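Flap endonuclease 1 (Desulfurococcus amylolyticus, PDB 3ORY) probably cleaves 5' flaps from branched DNA as a structure-specific endonuclease of the XPG family. Local coordinates at residues K88-K96 / I158-G167; I241-N252 / V288-L298. All coordinates share one frame; numbering follows the deposited sequence.

Interaction 1: K88-K96 / I158-G167; sequences KPVYVFDGK and IPWVQAPAEG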
loop_
_atom_site.group_PDB
_atom_site.type_symbol
_atom_site.label_atom_id
_atom_site.label_comp_id
_atom_site.label_asym_id
_atom_site.label_seq_id
_atom_site.Cartn_x
_atom_site.Cartn_y
_atom_site.Cartn_z
ATOM N N LYS A 88 11.080 11.799 6.017
ATOM C CA LYS A 88 12.204 11.189 5.316
ATOM C C LYS A 88 11.774 9.820 4.792
ATOM O O LYS A 88 11.800 8.834 5.530
ATOM C CB LYS A 88 13.426 11.098 6.239
ATOM C CG LYS A 88 13.889 12.472 6.743
ATOM C CD LYS A 88 15.147 12.378 7.587
ATOM C CE LYS A 88 15.668 13.774 7.902
ATOM N NZ LYS A 88 16.636 13.756 9.025
ATOM N N PRO A 89 11.357 9.758 3.513
ATOM C CA PRO A 89 10.820 8.493 3.028
ATOM C C PRO A 89 11.881 7.540 2.490
ATOM O O PRO A 89 12.896 7.966 1.924
ATOM C CB PRO A 89 9.874 8.933 1.904
ATOM C CG PRO A 89 10.518 10.182 1.338
ATOM C CD PRO A 89 11.375 10.788 2.453
ATOM N N VAL A 90 11.631 6.249 2.682
ATOM C CA VAL A 90 12.411 5.195 2.058
ATOM C C VAL A 90 11.414 4.130 1.598
ATOM O O VAL A 90 10.495 3.765 2.338
ATOM C CB VAL A 90 13.500 4.607 3.015
ATOM C CG1 VAL A 90 12.917 4.237 4.387
ATOM C CG2 VAL A 90 14.226 3.402 2.374
ATOM N N TYR A 91 11.570 3.668 0.368
ATOM C CA TYR A 91 10.684 2.645 -0.168
ATOM C C TYR A 91 11.321 1.278 0.010
ATOM O O TYR A 91 12.539 1.170 0.127
ATOM C CB TYR A 91 10.371 2.923 -1.647
ATOM C CG TYR A 91 9.393 4.073 -1.821
ATOM C CD1 TYR A 91 8.021 3.839 -1.959
ATOM C CD2 TYR A 91 9.841 5.392 -1.829
ATOM C CE1 TYR A 91 7.121 4.905 -2.119
ATOM C CE2 TYR A 91 8.957 6.452 -1.980
ATOM C CZ TYR A 91 7.603 6.201 -2.119
ATOM O OH TYR A 91 6.750 7.261 -2.268
ATOM N N VAL A 92 10.495 0.239 0.068
ATOM C CA VAL A 92 11.003 -1.120 0.122
ATOM C C VAL A 92 10.305 -1.951 -0.947
ATOM O O VAL A 92 9.074 -1.945 -1.045
ATOM C CB VAL A 92 10.868 -1.756 1.538
ATOM C CG1 VAL A 92 9.432 -1.689 2.059
ATOM C CG2 VAL A 92 11.420 -3.200 1.547
ATOM N N PHE A 93 11.095 -2.655 -1.755
ATOM C CA PHE A 93 10.547 -3.443 -2.844
ATOM C C PHE A 93 10.722 -4.928 -2.610
ATOM O O PHE A 93 11.760 -5.375 -2.103
ATOM C CB PHE A 93 11.170 -3.017 -4.182
ATOM C CG PHE A 93 10.721 -1.658 -4.639
ATOM C CD1 PHE A 93 9.481 -1.488 -5.234
ATOM C CD2 PHE A 93 11.542 -0.547 -4.470
ATOM C CE1 PHE A 93 9.050 -0.210 -5.667
ATOM C CE2 PHE A 93 11.128 0.728 -4.879
ATOM C CZ PHE A 93 9.874 0.893 -5.480
ATOM N N ASP A 94 9.693 -5.673 -3.010
ATOM C CA ASP A 94 9.555 -7.107 -2.787
ATOM C C ASP A 94 10.666 -7.853 -3.500
ATOM O O ASP A 94 11.180 -7.387 -4.520
ATOM C CB ASP A 94 8.189 -7.558 -3.342
ATOM C CG ASP A 94 7.651 -8.803 -2.659
ATOM O OD1 ASP A 94 6.837 -8.656 -1.725
ATOM O OD2 ASP A 94 8.038 -9.929 -3.058
ATOM N N GLY A 95 11.028 -9.012 -2.961
ATOM C CA GLY A 95 12.010 -9.890 -3.586
ATOM C C GLY A 95 11.481 -10.588 -4.828
ATOM O O GLY A 95 12.257 -11.096 -5.632
ATOM N N LYS A 96 10.165 -10.601 -4.991
ATOM C CA LYS A 96 9.540 -11.233 -6.159
ATOM C C LYS A 96 8.914 -10.195 -7.080
ATOM O O LYS A 96 8.438 -9.160 -6.611
ATOM C CB LYS A 96 8.476 -12.259 -5.720
ATOM C CG LYS A 96 9.043 -13.508 -5.006
ATOM C CD LYS A 96 10.126 -14.173 -5.857
ATOM C CE LYS A 96 10.919 -15.208 -5.058
ATOM N NZ LYS A 96 10.017 -16.294 -4.560
ATOM N N ILE A 158 16.008 9.423 -3.547
ATOM C CA ILE A 158 15.223 8.742 -2.527
ATOM C C ILE A 158 15.649 7.274 -2.426
ATOM O O ILE A 158 15.622 6.554 -3.417
ATOM C CB ILE A 158 13.714 8.856 -2.824
ATOM C CG1 ILE A 158 13.281 10.341 -2.896
ATOM C CG2 ILE A 158 12.884 8.065 -1.802
ATOM C CD1 ILE A 158 13.372 11.115 -1.559
ATOM N N PRO A 159 16.055 6.835 -1.226
ATOM C CA PRO A 159 16.518 5.460 -1.021
ATOM C C PRO A 159 15.398 4.436 -1.149
ATOM O O PRO A 159 14.236 4.728 -0.850
ATOM C CB PRO A 159 17.025 5.474 0.422
ATOM C CG PRO A 159 16.209 6.557 1.081
ATOM C CD PRO A 159 16.074 7.617 0.023
ATOM N N TRP A 160 15.753 3.246 -1.609
ATOM C CA TRP A 160 14.850 2.106 -1.556
ATOM C C TRP A 160 15.654 0.854 -1.209
ATOM O O TRP A 160 16.857 0.754 -1.501
ATOM C CB TRP A 160 14.036 1.940 -2.855
ATOM C CG TRP A 160 14.875 1.782 -4.086
ATOM C CD1 TRP A 160 15.281 2.778 -4.933
ATOM C CD2 TRP A 160 15.423 0.566 -4.605
ATOM N NE1 TRP A 160 16.050 2.256 -5.941
ATOM C CE2 TRP A 160 16.152 0.899 -5.765
ATOM C CE3 TRP A 160 15.366 -0.776 -4.201
ATOM C CZ2 TRP A 160 16.825 -0.054 -6.524
ATOM C CZ3 TRP A 160 16.031 -1.721 -4.946
ATOM C CH2 TRP A 160 16.752 -1.360 -6.105
ATOM N N VAL A 161 14.975 -0.087 -0.577
ATOM C CA VAL A 161 15.605 -1.274 -0.050
ATOM C C VAL A 161 15.078 -2.480 -0.816
ATOM O O VAL A 161 13.869 -2.605 -1.028
ATOM C CB VAL A 161 15.313 -1.397 1.469
ATOM C CG1 VAL A 161 15.751 -2.760 2.014
ATOM C CG2 VAL A 161 16.013 -0.261 2.219
ATOM N N GLN A 162 15.995 -3.348 -1.248
ATOM C CA GLN A 162 15.632 -4.613 -1.868
ATOM C C GLN A 162 15.352 -5.642 -0.774
ATOM O O GLN A 162 16.272 -6.119 -0.109
ATOM C CB GLN A 162 16.759 -5.118 -2.790
ATOM C CG GLN A 162 16.388 -6.402 -3.552
ATOM C CD GLN A 162 15.070 -6.254 -4.285
ATOM O OE1 GLN A 162 14.983 -5.498 -5.250
ATOM N NE2 GLN A 162 14.024 -6.970 -3.824
ATOM N N ALA A 163 14.080 -5.974 -0.582
ATOM C CA ALA A 163 13.706 -7.026 0.353
ATOM C C ALA A 163 14.063 -8.379 -0.260
ATOM O O ALA A 163 13.934 -8.551 -1.473
ATOM C CB ALA A 163 12.223 -6.955 0.634
ATOM N N PRO A 164 14.543 -9.337 0.564
ATOM C CA PRO A 164 14.751 -10.697 0.056
ATOM C C PRO A 164 13.438 -11.387 -0.331
ATOM O O PRO A 164 13.421 -12.202 -1.261
ATOM C CB PRO A 164 15.409 -11.425 1.241
ATOM C CG PRO A 164 15.018 -10.655 2.449
ATOM C CD PRO A 164 14.960 -9.210 1.975
ATOM N N ALA A 165 12.360 -11.075 0.387
ATOM C CA ALA A 165 11.057 -11.696 0.162
ATOM C C ALA A 165 9.965 -10.640 0.269
ATOM O O ALA A 165 10.044 -9.634 -0.426
ATOM C CB ALA A 165 10.837 -12.876 1.160
ATOM N N GLU A 166 8.967 -10.830 1.141
ATOM C CA GLU A 166 7.858 -9.867 1.243
ATOM C C GLU A 166 8.333 -8.452 1.598
ATOM O O GLU A 166 9.069 -8.266 2.579
ATOM C CB GLU A 166 6.810 -10.303 2.284
ATOM C CG GLU A 166 6.051 -11.590 1.933
ATOM C CD GLU A 166 6.761 -12.843 2.438
ATOM O OE1 GLU A 166 7.926 -12.744 2.892
ATOM O OE2 GLU A 166 6.141 -13.926 2.407
ATOM N N GLY A 167 7.922 -7.473 0.783
ATOM C CA GLY A 167 8.204 -6.061 1.026
ATOM C C GLY A 167 7.667 -5.622 2.376
ATOM O O GLY A 167 8.355 -4.910 3.128
#

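Interaction 2: I241-N252 / V288-L298; sequences IDIGILLGTDYN and VDVIAIKKYFL. With PO4 (phosphate ion), chain D.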
loop_
_atom_site.group_PDB
_atom_site.type_symbol
_atom_site.label_atom_id
_atom_site.label_comp_id
_atom_site.label_asym_id
_atom_site.label_seq_id
_atom_site.Cartn_x
_atom_site.Cartn_y
_atom_site.Cartn_z
ATOM N N ILE A 241 -1.979 -12.923 13.387
ATOM C CA ILE A 241 -1.501 -13.626 12.202
ATOM C C ILE A 241 -2.570 -14.614 11.709
ATOM O O ILE A 241 -2.848 -14.694 10.512
ATOM C CB ILE A 241 -0.156 -14.337 12.481
ATOM C CG1 ILE A 241 0.953 -13.294 12.658
ATOM C CG2 ILE A 241 0.183 -15.317 11.348
ATOM C CD1 ILE A 241 2.282 -13.865 13.220
ATOM N N ASP A 242 -3.182 -15.348 12.633
ATOM C CA ASP A 242 -4.198 -16.319 12.259
ATOM C C ASP A 242 -5.403 -15.651 11.585
ATOM O O ASP A 242 -5.979 -16.209 10.647
ATOM C CB ASP A 242 -4.636 -17.158 13.469
ATOM C CG ASP A 242 -3.699 -18.348 13.727
ATOM O OD1 ASP A 242 -2.766 -18.581 12.934
ATOM O OD2 ASP A 242 -3.886 -19.058 14.728
ATOM N N ILE A 243 -5.771 -14.459 12.054
ATOM C CA ILE A 243 -6.825 -13.690 11.398
ATOM C C ILE A 243 -6.452 -13.458 9.932
ATOM O O ILE A 243 -7.276 -13.683 9.030
ATOM C CB ILE A 243 -7.143 -12.357 12.121
ATOM C CG1 ILE A 243 -7.786 -12.633 13.488
ATOM C CG2 ILE A 243 -8.106 -11.508 11.278
ATOM C CD1 ILE A 243 -7.809 -11.415 14.415
ATOM N N GLY A 244 -5.199 -13.064 9.699
ATOM C CA GLY A 244 -4.711 -12.840 8.334
ATOM C C GLY A 244 -4.781 -14.081 7.460
ATOM O O GLY A 244 -5.137 -13.995 6.269
ATOM N N ILE A 245 -4.419 -15.225 8.041
ATOM C CA ILE A 245 -4.439 -16.510 7.339
ATOM C C ILE A 245 -5.872 -16.890 6.933
ATOM O O ILE A 245 -6.100 -17.415 5.830
ATOM C CB ILE A 245 -3.756 -17.622 8.182
ATOM C CG1 ILE A 245 -2.244 -17.356 8.290
ATOM C CG2 ILE A 245 -4.020 -19.006 7.587
ATOM C CD1 ILE A 245 -1.494 -18.212 9.325
ATOM N N LEU A 246 -6.833 -16.610 7.810
ATOM C CA LEU A 246 -8.239 -16.885 7.491
ATOM C C LEU A 246 -8.717 -16.017 6.340
ATOM O O LEU A 246 -9.539 -16.446 5.516
ATOM C CB LEU A 246 -9.131 -16.687 8.718
ATOM C CG LEU A 246 -8.959 -17.725 9.828
ATOM C CD1 LEU A 246 -9.935 -17.449 10.964
ATOM C CD2 LEU A 246 -9.178 -19.120 9.278
ATOM N N LEU A 247 -8.193 -14.799 6.285
ATOM C CA LEU A 247 -8.544 -13.868 5.216
ATOM C C LEU A 247 -7.808 -14.178 3.903
ATOM O O LEU A 247 -8.359 -13.974 2.810
ATOM C CB LEU A 247 -8.303 -12.424 5.672
ATOM C CG LEU A 247 -9.119 -11.968 6.892
ATOM C CD1 LEU A 247 -8.787 -10.507 7.212
ATOM C CD2 LEU A 247 -10.620 -12.139 6.647
ATOM N N GLY A 248 -6.582 -14.679 4.015
ATOM C CA GLY A 248 -5.810 -15.090 2.852
ATOM C C GLY A 248 -4.482 -14.369 2.690
ATOM O O GLY A 248 -4.435 -13.139 2.685
ATOM N N THR A 249 -3.403 -15.144 2.547
ATOM C CA THR A 249 -2.044 -14.609 2.386
ATOM C C THR A 249 -1.468 -15.074 1.050
ATOM O O THR A 249 -2.133 -15.800 0.310
ATOM C CB THR A 249 -1.115 -15.108 3.515
ATOM O OG1 THR A 249 -0.908 -16.517 3.361
ATOM C CG2 THR A 249 -1.740 -14.845 4.905
ATOM N N ASP A 250 -0.230 -14.680 0.738
ATOM C CA ASP A 250 0.452 -15.210 -0.451
ATOM C C ASP A 250 0.485 -16.736 -0.466
ATOM O O ASP A 250 0.513 -17.352 -1.532
ATOM C CB ASP A 250 1.906 -14.704 -0.523
ATOM C CG ASP A 250 2.014 -13.296 -1.061
ATOM O OD1 ASP A 250 1.137 -12.865 -1.862
ATOM O OD2 ASP A 250 3.003 -12.621 -0.706
ATOM N N TYR A 251 0.476 -17.344 0.720
ATOM C CA TYR A 251 0.590 -18.802 0.846
ATOM C C TYR A 251 -0.764 -19.522 0.774
ATOM O O TYR A 251 -0.821 -20.747 0.770
ATOM C CB TYR A 251 1.342 -19.147 2.141
ATOM C CG TYR A 251 2.678 -18.455 2.171
ATOM C CD1 TYR A 251 3.743 -18.934 1.410
ATOM C CD2 TYR A 251 2.852 -17.276 2.890
ATOM C CE1 TYR A 251 4.971 -18.265 1.381
ATOM C CE2 TYR A 251 4.072 -16.605 2.881
ATOM C CZ TYR A 251 5.123 -17.107 2.128
ATOM O OH TYR A 251 6.321 -16.457 2.119
ATOM N N ASN A 252 -1.841 -18.742 0.749
ATOM C CA ASN A 252 -3.212 -19.259 0.627
ATOM C C ASN A 252 -4.110 -18.101 0.175
ATOM O O ASN A 252 -4.911 -17.603 0.948
ATOM C CB ASN A 252 -3.703 -19.927 1.940
ATOM C CG ASN A 252 -3.966 -18.930 3.082
ATOM O OD1 ASN A 252 -3.145 -18.036 3.372
ATOM N ND2 ASN A 252 -5.116 -19.099 3.753
ATOM N N VAL A 288 -4.178 -26.334 3.314
ATOM C CA VAL A 288 -3.260 -25.252 3.645
ATOM C C VAL A 288 -2.516 -25.608 4.936
ATOM O O VAL A 288 -3.141 -26.043 5.897
ATOM C CB VAL A 288 -4.065 -23.928 3.867
ATOM C CG1 VAL A 288 -3.158 -22.790 4.213
ATOM C CG2 VAL A 288 -4.894 -23.566 2.632
ATOM N N ASP A 289 -1.194 -25.424 4.964
ATOM C CA ASP A 289 -0.413 -25.675 6.187
ATOM C C ASP A 289 -0.414 -24.403 7.032
ATOM O O ASP A 289 0.544 -23.627 7.007
ATOM C CB ASP A 289 1.019 -26.110 5.841
ATOM C CG ASP A 289 1.790 -26.642 7.042
ATOM O OD1 ASP A 289 1.400 -26.396 8.205
ATOM O OD2 ASP A 289 2.818 -27.309 6.820
ATOM N N VAL A 290 -1.497 -24.193 7.778
ATOM C CA VAL A 290 -1.707 -22.920 8.482
ATOM C C VAL A 290 -0.691 -22.683 9.593
ATOM O O VAL A 290 -0.369 -21.543 9.884
ATOM C CB VAL A 290 -3.158 -22.774 9.038
ATOM C CG1 VAL A 290 -4.182 -22.816 7.889
ATOM C CG2 VAL A 290 -3.466 -23.839 10.097
ATOM N N ILE A 291 -0.186 -23.756 10.201
ATOM C CA ILE A 291 0.814 -23.608 11.263
ATOM C C ILE A 291 2.150 -23.127 10.691
ATOM O O ILE A 291 2.786 -22.223 11.245
ATOM C CB ILE A 291 1.002 -24.899 12.115
ATOM C CG1 ILE A 291 -0.302 -25.238 12.860
ATOM C CG2 ILE A 291 2.154 -24.711 13.124
ATOM C CD1 ILE A 291 -0.279 -26.558 13.672
ATOM N N ALA A 292 2.566 -23.716 9.579
ATOM C CA ALA A 292 3.799 -23.287 8.918
ATOM C C ALA A 292 3.723 -21.831 8.446
ATOM O O ALA A 292 4.705 -21.089 8.537
ATOM C CB ALA A 292 4.137 -24.227 7.742
ATOM N N ILE A 293 2.557 -21.422 7.944
ATOM C CA ILE A 293 2.361 -20.040 7.496
ATOM C C ILE A 293 2.467 -19.079 8.685
ATOM O O ILE A 293 3.143 -18.059 8.599
ATOM C CB ILE A 293 1.012 -19.830 6.763
ATOM C CG1 ILE A 293 0.957 -20.679 5.492
ATOM C CG2 ILE A 293 0.835 -18.363 6.398
ATOM C CD1 ILE A 293 -0.447 -20.763 4.848
ATOM N N LYS A 294 1.805 -19.411 9.789
ATOM C CA LYS A 294 1.921 -18.625 11.018
ATOM C C LYS A 294 3.378 -18.485 11.470
ATOM O O LYS A 294 3.867 -17.368 11.721
ATOM C CB LYS A 294 1.080 -19.262 12.145
ATOM C CG LYS A 294 1.186 -18.501 13.482
ATOM C CD LYS A 294 0.339 -19.137 14.595
ATOM C CE LYS A 294 0.967 -20.447 15.102
ATOM N NZ LYS A 294 0.194 -21.062 16.245
ATOM N N LYS A 295 4.079 -19.613 11.569
ATOM C CA LYS A 295 5.487 -19.588 12.004
ATOM C C LYS A 295 6.368 -18.779 11.066
ATOM O O LYS A 295 7.352 -18.159 11.507
ATOM C CB LYS A 295 6.048 -21.004 12.190
ATOM C CG LYS A 295 5.371 -21.785 13.323
ATOM C CD LYS A 295 6.024 -23.165 13.507
ATOM C CE LYS A 295 5.395 -23.938 14.672
ATOM N NZ LYS A 295 5.402 -23.136 15.929
ATOM N N TYR A 296 6.037 -18.794 9.772
ATOM C CA TYR A 296 6.761 -17.956 8.819
ATOM C C TYR A 296 6.518 -16.468 9.106
ATOM O O TYR A 296 7.464 -15.678 9.172
ATOM C CB TYR A 296 6.417 -18.279 7.351
ATOM C CG TYR A 296 7.153 -17.334 6.446
ATOM C CD1 TYR A 296 8.503 -17.532 6.169
ATOM C CD2 TYR A 296 6.529 -16.186 5.939
ATOM C CE1 TYR A 296 9.210 -16.639 5.370
ATOM C CE2 TYR A 296 7.234 -15.282 5.153
ATOM C CZ TYR A 296 8.573 -15.522 4.866
ATOM O OH TYR A 296 9.304 -14.629 4.097
ATOM N N PHE A 297 5.252 -16.086 9.281
ATOM C CA PHE A 297 4.933 -14.695 9.643
ATOM C C PHE A 297 5.668 -14.240 10.903
ATOM O O PHE A 297 6.088 -13.086 10.998
ATOM C CB PHE A 297 3.418 -14.489 9.786
ATOM C CG PHE A 297 2.736 -14.099 8.482
ATOM C CD1 PHE A 297 2.344 -12.782 8.257
ATOM C CD2 PHE A 297 2.515 -15.038 7.482
ATOM C CE1 PHE A 297 1.734 -12.398 7.050
ATOM C CE2 PHE A 297 1.892 -14.672 6.262
ATOM C CZ PHE A 297 1.502 -13.343 6.058
ATOM N N LEU A 298 5.849 -15.150 11.855
ATOM C CA LEU A 298 6.609 -14.843 13.073
ATOM C C LEU A 298 8.090 -14.632 12.801
ATOM O O LEU A 298 8.720 -13.850 13.486
ATOM C CB LEU A 298 6.436 -15.939 14.142
ATOM C CG LEU A 298 5.065 -16.054 14.829
ATOM C CD1 LEU A 298 4.993 -17.343 15.646
ATOM C CD2 LEU A 298 4.803 -14.834 15.707
HETATM P P PO4 D . -2.976 -22.446 15.151
HETATM O O1 PO4 D . -3.167 -22.728 13.677
HETATM O O2 PO4 D . -1.842 -23.283 15.672
HETATM O O3 PO4 D . -2.644 -21.001 15.364
HETATM O O4 PO4 D . -4.276 -22.792 15.832
#

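Interaction 1: K88-K96 / I158-G167
Tyr91 to Phe93 run parallel to Trp160 to Gln162, the axes of strands 88-93 and 160-162 inclined by 23°, and four backbone hydrogen bonds, running from Pro159 to Ala163, join the two segments. Tyr91 N donates to Pro159 O and its carbonyl accepts from Val161 N; Phe93 repeats the pattern, its N reaching Val161 O at 2.9 Å and its O receiving Ala163 N. The edge of the Phe93 ring is directed at the face of the Trp160 five-membered ring in an offset edge-to-face stack, with planes at 79° and Phe93 CE2 3.7 Å from Trp160 CB. With CG between the backbone N and the carbonyl carbon (chi1 58°), the indole is set against the Phe93 edge; its NE1 bonds Asp154 OD1. Val92 faces the other side of the sheet, where its CG2 packs 3.9 Å from Ala163 CB. Strand 88-93 also pairs with strand 37-41, so strand 160-162 borders the parallel part of the sheet in the PIN-like nuclease core of the FEN1 family. Beyond the strands, Asp94 OD1 is met by Gly167 N at 3.0 Å from above the carboxylate plane, at the start of helix 167-176, and also forms a salt bridge with Lys101. OD2 of the same carboxylate takes Lys96 N on its anti lone pair in an Asx turn, and with the bonds at OD1 this holds the carboxylate against turning. Gly95 N gives a nearly straight bond to Ala165 O. Gln162, bent at chi2, brings NE2 within 3.0 Å of Asp94 O, above that carbonyl plane, and NE2 also bonds Ala163 O.

Interaction 2: I241-N252 / V288-L298
Helix 241-247 and helix 290-298 cross at 127° with their axes 9.8 Å apart, while the turn after the first helix folds against the second. Ile241 and Ile245, one helical turn apart, fill the crossing: Ile241 CD1 lies 3.7 Å from Phe297 CB and also meets Leu298, whereas Ile245 CD1 reaches Ile293 CG2. Lys294, bent at chi3 (73°), donates a hydrogen bond to O2 of a phosphate ion, probably from the crystallisation liquor, 3.1 Å from NZ, and pairs with Glu238. Helices 237-247 and 261-271, joined by a glycine-containing loop, fit the helix-two-turn-helix element by which FEN1 relatives bind duplex DNA; helix 290-298 packs on the first of them. In the type I turn 249-252, Thr249 CG2 touches Phe297 CZ at 3.8 Å, and Tyr251 CB rests on Ile293 CD1. The edge of the Tyr251 ring points at the face of Tyr296, planes at 64°, with Tyr251 OH over that face, 3.4 Å from Tyr296 CE2; both hydroxyls also bond Glu166. Asn252 ND2 donates to Ile245 O, its OD1 accepts from both Thr249 N and Thr249 OG1, and its CB lies 3.7 Å from Val288 CG1. With an alanine here, Ile245 O would probably lose its amide donor and Thr249 N and OG1 their shared acceptor, leaving the turn less firmly held.

Overall arrangement
From the N terminus, the chain passes through strand 88-93, then mainly through helices, before 158-167 returns to pair beside it and interaction 1 closes a loop of 61 residues. Strand 160-162 then leads into helix 167-176, and the chain crosses the rest of the sheet before helix 237-247. Interaction 2 closes a second loop, of 35 residues including helix 261-271, when 288-298 packs back. The loops follow in series, neither nesting nor crossing. Although their centres are about 22 Å apart, the contacts meet at Glu166, whose carboxylate probably hydrogen-bonds Tyr251 OH and Tyr296 OH, tying the start of helix 167-176, just past the sheet, to the turn after helix 237-247 and to helix 290-298. Lys101 also bridges them, pairing with Asp94 and Asp250.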